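Local coordinates for protein sucrose 6(F)-phosphate phosphorylase (Thermoanaerobacterium thermosaccharolyticum DSM 571, PDB 6S9V) that belongs to the alpha-amylase family of carbohydrate-active enzymes, pairing a closed eight-stranded parallel beta/alpha barrel with a C-terminal antiparallel sheet, at residues Y26-L30 with V391-G395; D272-T278 with M290-Y294; R379-F383 with L437-I441; K461-R465 with L477-K482; Y484-I488 with V498-V502. All coordinates share one frame; numbering follows the deposited sequence.

Interaction 1: Y26-L30 with V391-G395; sequences YPDSL and VYYVG
Buried aromatic packing of Tyr392 and Tyr393 against Tyr26, Ser29 and Leu30 joins the loop after strand 22-25 to the end of strand 388-392, the first and last strands of the closed beta/alpha barrel. The Tyr393 ring carries most of it. Ser29 comes down over one face, its OG 3.3 Å from Tyr393 CZ, while Val394 CG2 lies over the opposite face toward the rim. A first torsion of 73°, with CG lodged between backbone N and carbonyl carbon, turns this ring from the first turn of helix 393-396 to the loop. Leu30 runs past it the other way, bringing CD1 to 4.0 Å from Tyr393 CB. Tyr26 offers the edge of its ring to both phenol oxygens: Tyr392 OH lies 3.6 Å from Tyr26 CE2 and Tyr393 OH 3.8 Å from Tyr26 CD2, both near the ring plane. The hydroxyls find their bonds elsewhere, Tyr392 OH with Asn416 O, Tyr393 OH with His418 O and Ser29 OG with Thr25 OG1. Within the loop, Tyr26 N adds a weak bond to Ser29 OG. Cohesion between the segments is therefore largely a matter of van der Waals fit, with the buried polar tips satisfied by neighbouring parts of the chain.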
# COMPACT_ATOMS: atom_id res chain seq x y z
N TYR A 26 2.97 -8.92 -6.47
CA TYR A 26 3.32 -10.05 -5.64
C TYR A 26 4.55 -10.73 -6.23
O TYR A 26 4.84 -10.59 -7.42
CB TYR A 26 2.15 -11.04 -5.54
CG TYR A 26 1.05 -10.58 -4.63
CD1 TYR A 26 1.17 -10.70 -3.25
CD2 TYR A 26 -0.12 -10.03 -5.14
CE1 TYR A 26 0.16 -10.29 -2.40
CE2 TYR A 26 -1.13 -9.61 -4.29
CZ TYR A 26 -0.98 -9.74 -2.92
OH TYR A 26 -1.98 -9.34 -2.07
N PRO A 27 5.31 -11.44 -5.40
CA PRO A 27 6.50 -12.13 -5.91
C PRO A 27 6.18 -13.20 -6.92
O PRO A 27 7.06 -13.57 -7.71
CB PRO A 27 7.14 -12.72 -4.64
CG PRO A 27 6.03 -12.80 -3.65
CD PRO A 27 5.12 -11.64 -3.95
N ASP A 28 4.95 -13.71 -6.93
CA ASP A 28 4.58 -14.82 -7.79
C ASP A 28 3.52 -14.46 -8.82
O ASP A 28 3.14 -15.33 -9.62
CB ASP A 28 4.10 -16.01 -6.95
CG ASP A 28 2.97 -15.64 -5.99
OD1 ASP A 28 2.91 -14.47 -5.54
OD2 ASP A 28 2.14 -16.52 -5.68
N SER A 29 3.03 -13.22 -8.84
CA SER A 29 1.88 -12.88 -9.67
C SER A 29 2.24 -12.49 -11.10
O SER A 29 1.33 -12.32 -11.92
CB SER A 29 1.07 -11.75 -9.03
OG SER A 29 1.86 -10.58 -8.85
N LEU A 30 3.53 -12.36 -11.43
CA LEU A 30 3.98 -12.14 -12.80
C LEU A 30 4.89 -13.30 -13.21
O LEU A 30 6.12 -13.18 -13.23
CB LEU A 30 4.67 -10.76 -12.93
CG LEU A 30 3.72 -9.56 -12.80
CD1 LEU A 30 4.47 -8.24 -12.71
CD2 LEU A 30 2.73 -9.53 -13.96
N VAL A 391 2.14 1.87 -9.84
CA VAL A 391 1.16 1.17 -10.67
C VAL A 391 1.11 -0.28 -10.21
O VAL A 391 2.13 -0.98 -10.22
CB VAL A 391 1.51 1.25 -12.17
CG1 VAL A 391 0.55 0.38 -13.00
CG2 VAL A 391 1.46 2.70 -12.65
N TYR A 392 -0.07 -0.72 -9.79
CA TYR A 392 -0.27 -2.12 -9.40
C TYR A 392 -0.30 -3.01 -10.64
O TYR A 392 -0.81 -2.61 -11.69
CB TYR A 392 -1.55 -2.21 -8.59
CG TYR A 392 -1.90 -3.54 -7.98
CD1 TYR A 392 -1.10 -4.12 -7.01
CD2 TYR A 392 -3.06 -4.21 -8.36
CE1 TYR A 392 -1.45 -5.33 -6.43
CE2 TYR A 392 -3.41 -5.41 -7.79
CZ TYR A 392 -2.61 -5.96 -6.83
OH TYR A 392 -2.96 -7.16 -6.27
N TYR A 393 0.24 -4.23 -10.50
CA TYR A 393 0.47 -5.07 -11.68
C TYR A 393 -0.83 -5.41 -12.40
O TYR A 393 -0.85 -5.51 -13.63
CB TYR A 393 1.20 -6.36 -11.28
CG TYR A 393 0.37 -7.37 -10.53
CD1 TYR A 393 0.11 -7.21 -9.18
CD2 TYR A 393 -0.16 -8.49 -11.18
CE1 TYR A 393 -0.65 -8.13 -8.49
CE2 TYR A 393 -0.93 -9.41 -10.49
CZ TYR A 393 -1.17 -9.22 -9.14
OH TYR A 393 -1.92 -10.13 -8.43
N VAL A 394 -1.93 -5.58 -11.67
CA VAL A 394 -3.20 -5.88 -12.34
C VAL A 394 -3.62 -4.70 -13.21
O VAL A 394 -4.04 -4.87 -14.36
CB VAL A 394 -4.29 -6.24 -11.31
CG1 VAL A 394 -5.67 -6.40 -12.02
CG2 VAL A 394 -3.91 -7.50 -10.56
N GLY A 395 -3.50 -3.48 -12.68
CA GLY A 395 -3.83 -2.30 -13.45
C GLY A 395 -2.87 -2.06 -14.60
O GLY A 395 -3.28 -1.56 -15.66

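Interaction 2: D272-T278 with M290-Y294; sequences DFILPFT and MLYHY
A helix-capping aspartate, Asp272, meets Tyr294 where barrel strand 269-271 passes into helix 275-285. Tyr294 OH donates to Asp272 OD1 at 2.6 Å, reaching it from above the carboxylate plane, which is inclined 72° to the ring. The same oxygen accepts from two backbone amides of the capping turn, Leu275 N at 2.9 Å and Ile274 N at 3.2 Å, the latter nearly along the C-O axis. Three donors thus grip OD1 and fix the rotation of the carboxylate, whose OD2 forms a salt bridge with Arg298. The Tyr294 ring extends toward the capping turn, its CG anti to the backbone N (chi1 -178°). Over its face sits Ile274 CG2, 3.7 Å from the ring centroid and 8° off the normal, a well-centred CH-pi contact. One turn further on, Thr278 CG2 presses on the helix 289-295 backbone, 3.6 Å from Leu291 CA, and its hydroxyl is turned back to donate to Ile274 O at 2.8 Å. The extended Met290 chain brings CE to 3.4 Å from Thr278 OG1 and crosses the Phe277 side chain nearly perpendicularly, while Leu275 CD1 meets Leu291 CD1 at 4.0 Å. Around this pair of helices, Phe257 and Tyr261 of helix 257-265 pack on Ile274 and Tyr294 respectively, and Gln302 and Thr304 of strand 302-304 touch Tyr294 and Leu275.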
# COMPACT_ATOMS: atom_id res chain seq x y z
N ASP A 272 -0.91 8.09 -0.51
CA ASP A 272 -2.06 8.92 -0.85
C ASP A 272 -3.27 8.00 -0.96
O ASP A 272 -3.55 7.42 -2.01
CB ASP A 272 -1.81 9.68 -2.15
CG ASP A 272 -2.87 10.75 -2.40
OD1 ASP A 272 -3.99 10.59 -1.89
OD2 ASP A 272 -2.56 11.75 -3.07
N PHE A 273 -4.00 7.85 0.15
CA PHE A 273 -5.18 7.00 0.18
C PHE A 273 -6.47 7.75 -0.13
O PHE A 273 -7.56 7.16 -0.07
CB PHE A 273 -5.29 6.30 1.54
CG PHE A 273 -4.31 5.15 1.73
CD1 PHE A 273 -4.06 4.23 0.71
CD2 PHE A 273 -3.63 5.01 2.93
CE1 PHE A 273 -3.17 3.18 0.89
CE2 PHE A 273 -2.74 3.96 3.12
CZ PHE A 273 -2.50 3.05 2.11
N ILE A 274 -6.38 9.03 -0.47
CA ILE A 274 -7.54 9.84 -0.83
C ILE A 274 -7.70 9.90 -2.35
O ILE A 274 -8.82 9.94 -2.86
CB ILE A 274 -7.43 11.24 -0.22
CG1 ILE A 274 -7.57 11.17 1.30
CG2 ILE A 274 -8.48 12.19 -0.79
CD1 ILE A 274 -7.05 12.40 2.02
N LEU A 275 -6.58 9.93 -3.07
CA LEU A 275 -6.64 10.05 -4.53
C LEU A 275 -7.38 8.91 -5.21
O LEU A 275 -8.06 9.18 -6.22
CB LEU A 275 -5.22 10.15 -5.09
CG LEU A 275 -5.08 10.55 -6.56
CD1 LEU A 275 -5.48 12.00 -6.79
CD2 LEU A 275 -3.66 10.30 -7.04
N PRO A 276 -7.26 7.64 -4.80
CA PRO A 276 -7.94 6.57 -5.56
C PRO A 276 -9.45 6.80 -5.69
O PRO A 276 -9.99 6.74 -6.81
CB PRO A 276 -7.59 5.30 -4.78
CG PRO A 276 -6.29 5.64 -4.08
CD PRO A 276 -6.42 7.10 -3.71
N PHE A 277 -10.13 7.06 -4.58
CA PHE A 277 -11.56 7.37 -4.64
C PHE A 277 -11.80 8.70 -5.35
O PHE A 277 -12.75 8.83 -6.14
CB PHE A 277 -12.15 7.42 -3.22
CG PHE A 277 -13.63 7.70 -3.19
CD1 PHE A 277 -14.13 8.99 -3.34
CD2 PHE A 277 -14.53 6.67 -3.00
CE1 PHE A 277 -15.50 9.24 -3.32
CE2 PHE A 277 -15.90 6.90 -2.97
CZ PHE A 277 -16.39 8.18 -3.12
N THR A 278 -10.97 9.71 -5.08
CA THR A 278 -11.17 11.02 -5.67
C THR A 278 -11.14 10.96 -7.19
O THR A 278 -11.95 11.60 -7.87
CB THR A 278 -10.11 12.00 -5.14
OG1 THR A 278 -10.28 12.14 -3.73
CG2 THR A 278 -10.23 13.36 -5.81
N MET A 290 -13.81 18.05 -6.59
CA MET A 290 -13.17 17.35 -5.48
C MET A 290 -11.68 17.20 -5.72
O MET A 290 -10.87 17.39 -4.80
CB MET A 290 -13.82 15.99 -5.29
CG MET A 290 -13.35 15.23 -4.07
SD MET A 290 -14.09 13.60 -3.95
CE MET A 290 -13.31 12.99 -2.45
N LEU A 291 -11.29 16.83 -6.94
CA LEU A 291 -9.88 16.67 -7.27
C LEU A 291 -9.13 17.99 -7.10
O LEU A 291 -8.04 18.02 -6.51
CB LEU A 291 -9.73 16.16 -8.70
CG LEU A 291 -8.31 16.09 -9.26
CD1 LEU A 291 -7.49 15.05 -8.51
CD2 LEU A 291 -8.37 15.77 -10.76
N TYR A 292 -9.69 19.08 -7.62
CA TYR A 292 -9.02 20.36 -7.50
C TYR A 292 -8.90 20.79 -6.05
O TYR A 292 -7.86 21.31 -5.63
CB TYR A 292 -9.75 21.41 -8.34
CG TYR A 292 -9.13 21.56 -9.72
CD1 TYR A 292 -8.83 20.44 -10.49
CD2 TYR A 292 -8.83 22.82 -10.23
CE1 TYR A 292 -8.26 20.57 -11.75
CE2 TYR A 292 -8.26 22.96 -11.49
CZ TYR A 292 -7.97 21.83 -12.24
OH TYR A 292 -7.40 21.96 -13.48
N HIS A 293 -9.95 20.57 -5.26
CA HIS A 293 -9.86 20.90 -3.84
C HIS A 293 -8.77 20.10 -3.15
O HIS A 293 -8.05 20.62 -2.30
CB HIS A 293 -11.20 20.65 -3.14
CG HIS A 293 -11.21 21.08 -1.70
ND1 HIS A 293 -11.11 22.40 -1.32
CD2 HIS A 293 -11.27 20.36 -0.56
CE1 HIS A 293 -11.14 22.48 -0.00
NE2 HIS A 293 -11.23 21.26 0.48
N TYR A 294 -8.62 18.82 -3.53
CA TYR A 294 -7.62 17.97 -2.91
C TYR A 294 -6.21 18.36 -3.35
O TYR A 294 -5.29 18.44 -2.52
CB TYR A 294 -7.90 16.50 -3.25
CG TYR A 294 -6.93 15.53 -2.61
CD1 TYR A 294 -6.60 15.65 -1.27
CD2 TYR A 294 -6.34 14.50 -3.34
CE1 TYR A 294 -5.71 14.79 -0.67
CE2 TYR A 294 -5.45 13.62 -2.75
CZ TYR A 294 -5.14 13.78 -1.41
OH TYR A 294 -4.25 12.93 -0.79

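Interaction 3: R379-F383 with L437-I441; sequences RAIQF and LLKLI
The Phe383 ring of helix 372-384 turns an edge to Leu440 of helix 432-446, with Phe383 CD2 3.7 Å from Leu440 CG, while Arg379 O from its own helix lies over one face near the rim. Ile441 CG1 approaches obliquely, 3.6 Å from Phe383 CE2. The second flat group, the Arg379 guanidinium, has Gln382 at its edge: NH1 donates to Gln382 OE1 at 2.9 Å, the oxygen lying near the guanidinium plane. A bend at chi2 (-74°) folds the arginine chain, leaving its methylenes against Leu437, where Arg379 CG and Leu437 CD1 are 3.7 Å apart. Leu440 CD2 fits beside Ala380, 3.7 Å from its backbone N. Segments 379-383 and 437-441 run nearly parallel, their axes 14° apart in direction and 10.9 Å at closest approach. The contact joins helix 372-384, just before barrel strand 388-392, to a helix that follows three shorter ones. Arg379 plays two parts here: its carbon chain serves the apolar seam, and its buried guanidinium is held by Gln382 and by a salt bridge to Asp307, which would balance the charge.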
# COMPACT_ATOMS: atom_id res chain seq x y z
N ARG A 379 -4.91 7.47 -15.03
CA ARG A 379 -3.47 7.36 -14.84
C ARG A 379 -2.76 8.67 -15.14
O ARG A 379 -1.78 9.02 -14.49
CB ARG A 379 -2.91 6.23 -15.72
CG ARG A 379 -3.33 4.83 -15.26
CD ARG A 379 -2.58 4.39 -14.01
NE ARG A 379 -2.96 3.03 -13.64
CZ ARG A 379 -2.76 2.47 -12.45
NH1 ARG A 379 -2.16 3.15 -11.48
NH2 ARG A 379 -3.17 1.23 -12.24
N ALA A 380 -3.24 9.41 -16.15
CA ALA A 380 -2.65 10.72 -16.43
C ALA A 380 -2.81 11.65 -15.22
O ALA A 380 -1.86 12.32 -14.80
CB ALA A 380 -3.29 11.34 -17.67
N ILE A 381 -4.02 11.70 -14.65
CA ILE A 381 -4.24 12.48 -13.44
C ILE A 381 -3.27 12.03 -12.35
O ILE A 381 -2.63 12.85 -11.69
CB ILE A 381 -5.70 12.35 -12.97
CG1 ILE A 381 -6.66 12.98 -13.97
CG2 ILE A 381 -5.85 12.98 -11.58
CD1 ILE A 381 -8.11 12.56 -13.75
N GLN A 382 -3.17 10.72 -12.14
CA GLN A 382 -2.26 10.20 -11.12
C GLN A 382 -0.84 10.67 -11.37
O GLN A 382 -0.16 11.16 -10.46
CB GLN A 382 -2.31 8.67 -11.09
CG GLN A 382 -1.48 8.08 -9.96
CD GLN A 382 -1.02 6.66 -10.21
OE1 GLN A 382 -1.53 5.97 -11.09
NE2 GLN A 382 -0.07 6.21 -9.41
N PHE A 383 -0.37 10.54 -12.61
CA PHE A 383 1.03 10.84 -12.91
C PHE A 383 1.31 12.34 -12.88
O PHE A 383 2.45 12.75 -12.64
CB PHE A 383 1.41 10.27 -14.28
CG PHE A 383 1.36 8.76 -14.36
CD1 PHE A 383 1.24 7.98 -13.22
CD2 PHE A 383 1.42 8.13 -15.59
CE1 PHE A 383 1.18 6.60 -13.31
CE2 PHE A 383 1.37 6.75 -15.69
CZ PHE A 383 1.25 5.98 -14.55
N LEU A 437 -0.92 2.74 -21.98
CA LEU A 437 -0.46 3.00 -20.63
C LEU A 437 1.06 2.96 -20.54
O LEU A 437 1.66 3.78 -19.82
CB LEU A 437 -1.08 1.99 -19.66
CG LEU A 437 -0.67 2.08 -18.19
CD1 LEU A 437 -0.83 3.50 -17.65
CD2 LEU A 437 -1.49 1.07 -17.37
N LEU A 438 1.70 2.02 -21.23
CA LEU A 438 3.15 1.95 -21.20
C LEU A 438 3.78 3.20 -21.79
O LEU A 438 4.80 3.69 -21.28
CB LEU A 438 3.63 0.69 -21.93
CG LEU A 438 3.24 -0.64 -21.26
CD1 LEU A 438 3.72 -1.83 -22.08
CD2 LEU A 438 3.79 -0.73 -19.85
N LYS A 439 3.20 3.73 -22.88
CA LYS A 439 3.71 4.96 -23.47
C LYS A 439 3.57 6.13 -22.50
O LYS A 439 4.49 6.97 -22.37
CB LYS A 439 2.98 5.25 -24.78
CG LYS A 439 3.56 6.42 -25.56
CD LYS A 439 2.90 6.59 -26.92
CE LYS A 439 3.41 7.84 -27.62
NZ LYS A 439 2.77 8.05 -28.96
N LEU A 440 2.43 6.22 -21.82
CA LEU A 440 2.22 7.26 -20.83
C LEU A 440 3.21 7.13 -19.68
O LEU A 440 3.77 8.14 -19.22
CB LEU A 440 0.79 7.21 -20.29
CG LEU A 440 0.43 8.21 -19.19
CD1 LEU A 440 0.51 9.64 -19.73
CD2 LEU A 440 -0.94 7.92 -18.61
N ILE A 441 3.43 5.91 -19.20
CA ILE A 441 4.39 5.70 -18.12
C ILE A 441 5.77 6.19 -18.54
O ILE A 441 6.45 6.92 -17.79
CB ILE A 441 4.42 4.22 -17.70
CG1 ILE A 441 3.15 3.85 -16.94
CG2 ILE A 441 5.64 3.95 -16.85
CD1 ILE A 441 2.97 2.35 -16.74

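Interaction 4: K461-R465 with L477-K482; sequences KDEIR and LFIDLK. With SO4 (sulfate ion), chain G.
Arg465 lies across Phe478 in a non-hydrogen-bonded pair of the antiparallel hairpin formed by strands 463-470 and 473-480. Its CG is 3.5 Å from Phe478 CD2, its CD sits at the ring edge in plane, and the guanidinium stands almost upright to the ring at 83°. With CG anti to the backbone N (chi1 180°), the phenyl leans along the neighbouring strand to Glu463 as well, where OE2 reaches its edge 3.7 Å from Phe478 CZ; Glu463 OE1 accepts from Arg460 N. On the other face of the sheet Ile464 and Ile479 run together in one direction, their CB atoms 4.1 Å apart, and Leu481 cuts across the end of Ile464 almost perpendicularly. Ile464 and Ile479 are also joined by two backbone bonds, Ile464 N to Ile479 O being 3.0 Å. Beyond the strand ends, Lys482 NZ donates to sulfate O4 at 3.0 Å, and Arg460 NH2 binds the same ion. Asp462 OD2 lies 2.5 Å from that O4. At the far end a water accepts from Arg465 NE at 2.9 Å and donates to Leu477 O at 3.0 Å.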
# COMPACT_ATOMS: atom_id res chain seq x y z
N LYS A 461 -15.42 23.13 -15.07
CA LYS A 461 -15.65 22.04 -14.13
C LYS A 461 -15.49 20.68 -14.78
O LYS A 461 -15.03 19.73 -14.13
CB LYS A 461 -17.05 22.15 -13.53
CG LYS A 461 -17.32 21.20 -12.38
CD LYS A 461 -18.75 21.33 -11.85
CE LYS A 461 -19.78 20.83 -12.86
NZ LYS A 461 -19.58 19.41 -13.26
N ASP A 462 -15.85 20.56 -16.06
CA ASP A 462 -15.72 19.29 -16.77
C ASP A 462 -14.40 19.18 -17.53
O ASP A 462 -14.32 18.44 -18.52
CB ASP A 462 -16.92 19.10 -17.71
CG ASP A 462 -17.07 20.21 -18.73
OD1 ASP A 462 -16.18 21.10 -18.82
OD2 ASP A 462 -18.09 20.20 -19.46
N GLU A 463 -13.36 19.87 -17.06
CA GLU A 463 -12.04 19.77 -17.65
C GLU A 463 -11.02 19.56 -16.53
O GLU A 463 -11.32 19.79 -15.35
CB GLU A 463 -11.68 21.02 -18.45
CG GLU A 463 -12.61 21.35 -19.60
CD GLU A 463 -12.32 22.70 -20.22
OE1 GLU A 463 -11.68 23.55 -19.54
OE2 GLU A 463 -12.72 22.93 -21.37
N ILE A 464 -9.83 19.13 -16.91
CA ILE A 464 -8.68 19.06 -16.01
C ILE A 464 -7.49 19.66 -16.75
O ILE A 464 -7.19 19.25 -17.87
CB ILE A 464 -8.38 17.61 -15.57
CG1 ILE A 464 -9.51 17.09 -14.69
CG2 ILE A 464 -7.04 17.53 -14.85
CD1 ILE A 464 -9.51 15.58 -14.50
N ARG A 465 -6.81 20.62 -16.12
CA ARG A 465 -5.64 21.26 -16.72
C ARG A 465 -4.56 21.38 -15.67
O ARG A 465 -4.70 22.17 -14.73
CB ARG A 465 -5.99 22.62 -17.32
CG ARG A 465 -6.93 22.55 -18.51
CD ARG A 465 -7.01 23.89 -19.26
NE ARG A 465 -5.89 24.07 -20.18
CZ ARG A 465 -5.81 25.05 -21.09
NH1 ARG A 465 -6.79 25.94 -21.19
NH2 ARG A 465 -4.76 25.13 -21.89
N LEU A 477 -1.19 18.78 -19.12
CA LEU A 477 -2.26 17.80 -19.29
C LEU A 477 -3.57 18.52 -19.52
O LEU A 477 -3.91 19.46 -18.79
CB LEU A 477 -2.35 16.92 -18.04
CG LEU A 477 -3.54 15.97 -17.93
CD1 LEU A 477 -3.44 14.88 -18.99
CD2 LEU A 477 -3.64 15.38 -16.53
N PHE A 478 -4.32 18.08 -20.52
CA PHE A 478 -5.69 18.52 -20.70
C PHE A 478 -6.57 17.30 -20.83
O PHE A 478 -6.31 16.44 -21.69
CB PHE A 478 -5.86 19.42 -21.92
CG PHE A 478 -7.27 19.89 -22.12
CD1 PHE A 478 -8.17 19.13 -22.86
CD2 PHE A 478 -7.71 21.05 -21.52
CE1 PHE A 478 -9.46 19.55 -23.02
CE2 PHE A 478 -9.02 21.47 -21.70
CZ PHE A 478 -9.89 20.72 -22.44
N ILE A 479 -7.61 17.21 -20.00
CA ILE A 479 -8.62 16.16 -20.10
C ILE A 479 -9.98 16.81 -20.29
O ILE A 479 -10.37 17.70 -19.51
CB ILE A 479 -8.64 15.25 -18.86
CG1 ILE A 479 -7.31 14.51 -18.69
CG2 ILE A 479 -9.80 14.23 -18.98
CD1 ILE A 479 -7.14 13.84 -17.32
N ASP A 480 -10.69 16.39 -21.33
CA ASP A 480 -12.10 16.70 -21.51
C ASP A 480 -12.89 15.58 -20.84
O ASP A 480 -12.93 14.46 -21.35
CB ASP A 480 -12.44 16.82 -22.99
CG ASP A 480 -13.89 17.19 -23.25
OD1 ASP A 480 -14.70 17.19 -22.29
OD2 ASP A 480 -14.22 17.50 -24.41
N LEU A 481 -13.49 15.87 -19.68
CA LEU A 481 -14.21 14.84 -18.94
C LEU A 481 -15.49 14.41 -19.64
O LEU A 481 -16.07 13.39 -19.27
CB LEU A 481 -14.53 15.32 -17.52
CG LEU A 481 -13.29 15.49 -16.62
CD1 LEU A 481 -13.70 16.16 -15.33
CD2 LEU A 481 -12.62 14.15 -16.36
N LYS A 482 -15.95 15.19 -20.62
CA LYS A 482 -17.10 14.76 -21.41
C LYS A 482 -16.76 13.53 -22.24
O LYS A 482 -17.57 12.60 -22.34
CB LYS A 482 -17.57 15.91 -22.30
CG LYS A 482 -18.18 17.08 -21.51
CD LYS A 482 -18.77 18.17 -22.41
CE LYS A 482 -17.70 19.10 -22.98
NZ LYS A 482 -18.30 20.21 -23.80
S SO4 G . -18.73 23.30 -20.96
O1 SO4 G . -19.14 23.44 -19.57
O2 SO4 G . -19.75 23.87 -21.84
O3 SO4 G . -17.47 24.01 -21.16
O4 SO4 G . -18.55 21.89 -21.29
O HOH W 1 -15.08 19.45 -21.28
O HOH W 2 -3.77 22.15 -20.02

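Interaction 5: Y484-I488 with V498-V502; sequences YKTTI and VKYLV
A beta hairpin closes the polypeptide here, its last strand, 497-501, lying antiparallel to strand 485-491. Ile488 and Tyr500 form a hydrogen-bonded pair, with Ile488 N to Tyr500 O at 2.9 Å and Tyr500 N to Ile488 O at 2.8 Å. Val502 N continues the ladder, donating to Thr486 O at 2.9 Å. Between these bonds Thr487 and Leu501 make a non-hydrogen-bonded pair with their side chains on the opposite face from Ile488 and Tyr500. The Ile488 and Tyr500 side chains project in company, Ile488 CD1 4.0 Å from Tyr500 CD2. Val502 CG2 fills in next to them, 3.9 Å from Ile488 CD1 and above one face of the Tyr500 ring toward its rim. Thr486 turns its methyl to the same valine, with CG2 of Thr486 3.8 Å from Val502 CG2. In the five-stranded antiparallel sheet this is an outermost pair, and helix 432-446 covers its Ile488-Tyr500 face through Leu440 and Phe443. The short strand segments run 146° apart in direction, consistent with the usual twist of a beta sheet. On the other face the extended Lys485 chain passes crosswise over Leu501, its CE 3.8 Å from Leu501 CD1. The C-terminal carboxylate forms a salt bridge through Val502 OXT with Arg436, and a water 2.6 Å from this OXT accepts from Thr486 N, spanning the two strands.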
# COMPACT_ATOMS: atom_id res chain seq x y z
N TYR A 484 -13.39 12.03 -22.06
CA TYR A 484 -12.17 11.45 -21.50
C TYR A 484 -10.99 11.55 -22.45
O TYR A 484 -9.96 10.90 -22.23
CB TYR A 484 -12.38 10.00 -21.06
CG TYR A 484 -13.51 9.88 -20.07
CD1 TYR A 484 -13.44 10.50 -18.82
CD2 TYR A 484 -14.66 9.18 -20.39
CE1 TYR A 484 -14.50 10.41 -17.93
CE2 TYR A 484 -15.71 9.08 -19.51
CZ TYR A 484 -15.63 9.70 -18.28
OH TYR A 484 -16.71 9.59 -17.43
N LYS A 485 -11.09 12.38 -23.49
CA LYS A 485 -9.94 12.64 -24.34
C LYS A 485 -8.85 13.30 -23.52
O LYS A 485 -9.08 14.31 -22.85
CB LYS A 485 -10.33 13.52 -25.52
CG LYS A 485 -9.24 13.66 -26.57
CD LYS A 485 -9.68 14.55 -27.70
CE LYS A 485 -8.73 14.49 -28.87
NZ LYS A 485 -9.10 15.49 -29.91
N THR A 486 -7.65 12.73 -23.58
CA THR A 486 -6.53 13.13 -22.74
C THR A 486 -5.38 13.53 -23.65
O THR A 486 -4.89 12.71 -24.43
CB THR A 486 -6.11 11.98 -21.81
OG1 THR A 486 -7.21 11.63 -20.96
CG2 THR A 486 -4.93 12.38 -20.95
N THR A 487 -4.96 14.79 -23.55
CA THR A 487 -3.89 15.31 -24.37
C THR A 487 -2.82 15.92 -23.47
O THR A 487 -3.14 16.56 -22.46
CB THR A 487 -4.41 16.38 -25.35
OG1 THR A 487 -5.45 15.81 -26.17
CG2 THR A 487 -3.29 16.87 -26.24
N ILE A 488 -1.57 15.75 -23.86
CA ILE A 488 -0.44 16.38 -23.17
C ILE A 488 0.28 17.25 -24.19
O ILE A 488 0.84 16.74 -25.17
CB ILE A 488 0.51 15.34 -22.55
CG1 ILE A 488 -0.21 14.54 -21.46
CG2 ILE A 488 1.75 16.04 -21.99
CD1 ILE A 488 0.61 13.42 -20.88
N VAL A 498 4.45 20.32 -28.94
CA VAL A 498 3.97 19.11 -29.58
C VAL A 498 2.79 18.58 -28.78
O VAL A 498 2.73 18.72 -27.55
CB VAL A 498 5.09 18.04 -29.66
CG1 VAL A 498 4.53 16.68 -30.06
CG2 VAL A 498 6.18 18.49 -30.63
N LYS A 499 1.84 17.97 -29.48
CA LYS A 499 0.64 17.42 -28.88
C LYS A 499 0.74 15.91 -28.84
O LYS A 499 0.87 15.26 -29.88
CB LYS A 499 -0.58 17.88 -29.68
CG LYS A 499 -1.90 17.70 -28.96
CD LYS A 499 -3.03 18.37 -29.73
CE LYS A 499 -3.01 19.89 -29.59
NZ LYS A 499 -3.43 20.35 -28.23
N TYR A 500 0.67 15.34 -27.63
CA TYR A 500 0.70 13.89 -27.40
C TYR A 500 -0.70 13.46 -27.00
O TYR A 500 -1.16 13.76 -25.89
CB TYR A 500 1.74 13.54 -26.33
CG TYR A 500 1.62 12.19 -25.65
CD1 TYR A 500 1.04 11.09 -26.27
CD2 TYR A 500 2.11 12.02 -24.36
CE1 TYR A 500 0.94 9.86 -25.62
CE2 TYR A 500 2.02 10.81 -23.71
CZ TYR A 500 1.44 9.73 -24.34
OH TYR A 500 1.35 8.54 -23.65
N LEU A 501 -1.39 12.75 -27.90
CA LEU A 501 -2.70 12.22 -27.59
C LEU A 501 -2.53 10.89 -26.85
O LEU A 501 -2.07 9.91 -27.43
CB LEU A 501 -3.53 12.04 -28.86
CG LEU A 501 -4.92 11.45 -28.67
CD1 LEU A 501 -5.82 12.35 -27.84
CD2 LEU A 501 -5.54 11.18 -30.02
N VAL A 502 -2.91 10.87 -25.58
CA VAL A 502 -2.67 9.73 -24.71
C VAL A 502 -3.63 8.62 -25.10
O VAL A 502 -3.26 7.44 -25.08
CB VAL A 502 -2.82 10.10 -23.23
CG1 VAL A 502 -2.61 8.88 -22.33
CG2 VAL A 502 -1.84 11.21 -22.87
OXT VAL A 502 -4.78 8.89 -25.43
O HOH W 3 -7.06 10.05 -24.99

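Overall arrangement
Interaction 1 sits in the barrel, where the Tyr392 side chain comes about 5 Å from a sulfate distinct from the one at Lys482 and probably from the crystallisation liquor; interactions 4 and 5 lie in the C-terminal sheet, their centres about 30 and 27 Å from that of interaction 1. Interaction 3 bridges the two parts. Val391 CG2 packs on Phe383 CZ at 3.8 Å, while Ile381 CG1 meets Ile479 CD1 at 3.5 Å and Leu440 CD1 meets Ile488 CD1 at 3.9 Å. Interaction 2 joins the same interface through Leu291, whose CD2 lies 3.8 Å from Ile381 CG2. Interactions 4 and 5, centres 11 Å apart, share neighbouring strands, with Phe478 N 2.7 Å from Thr487 O.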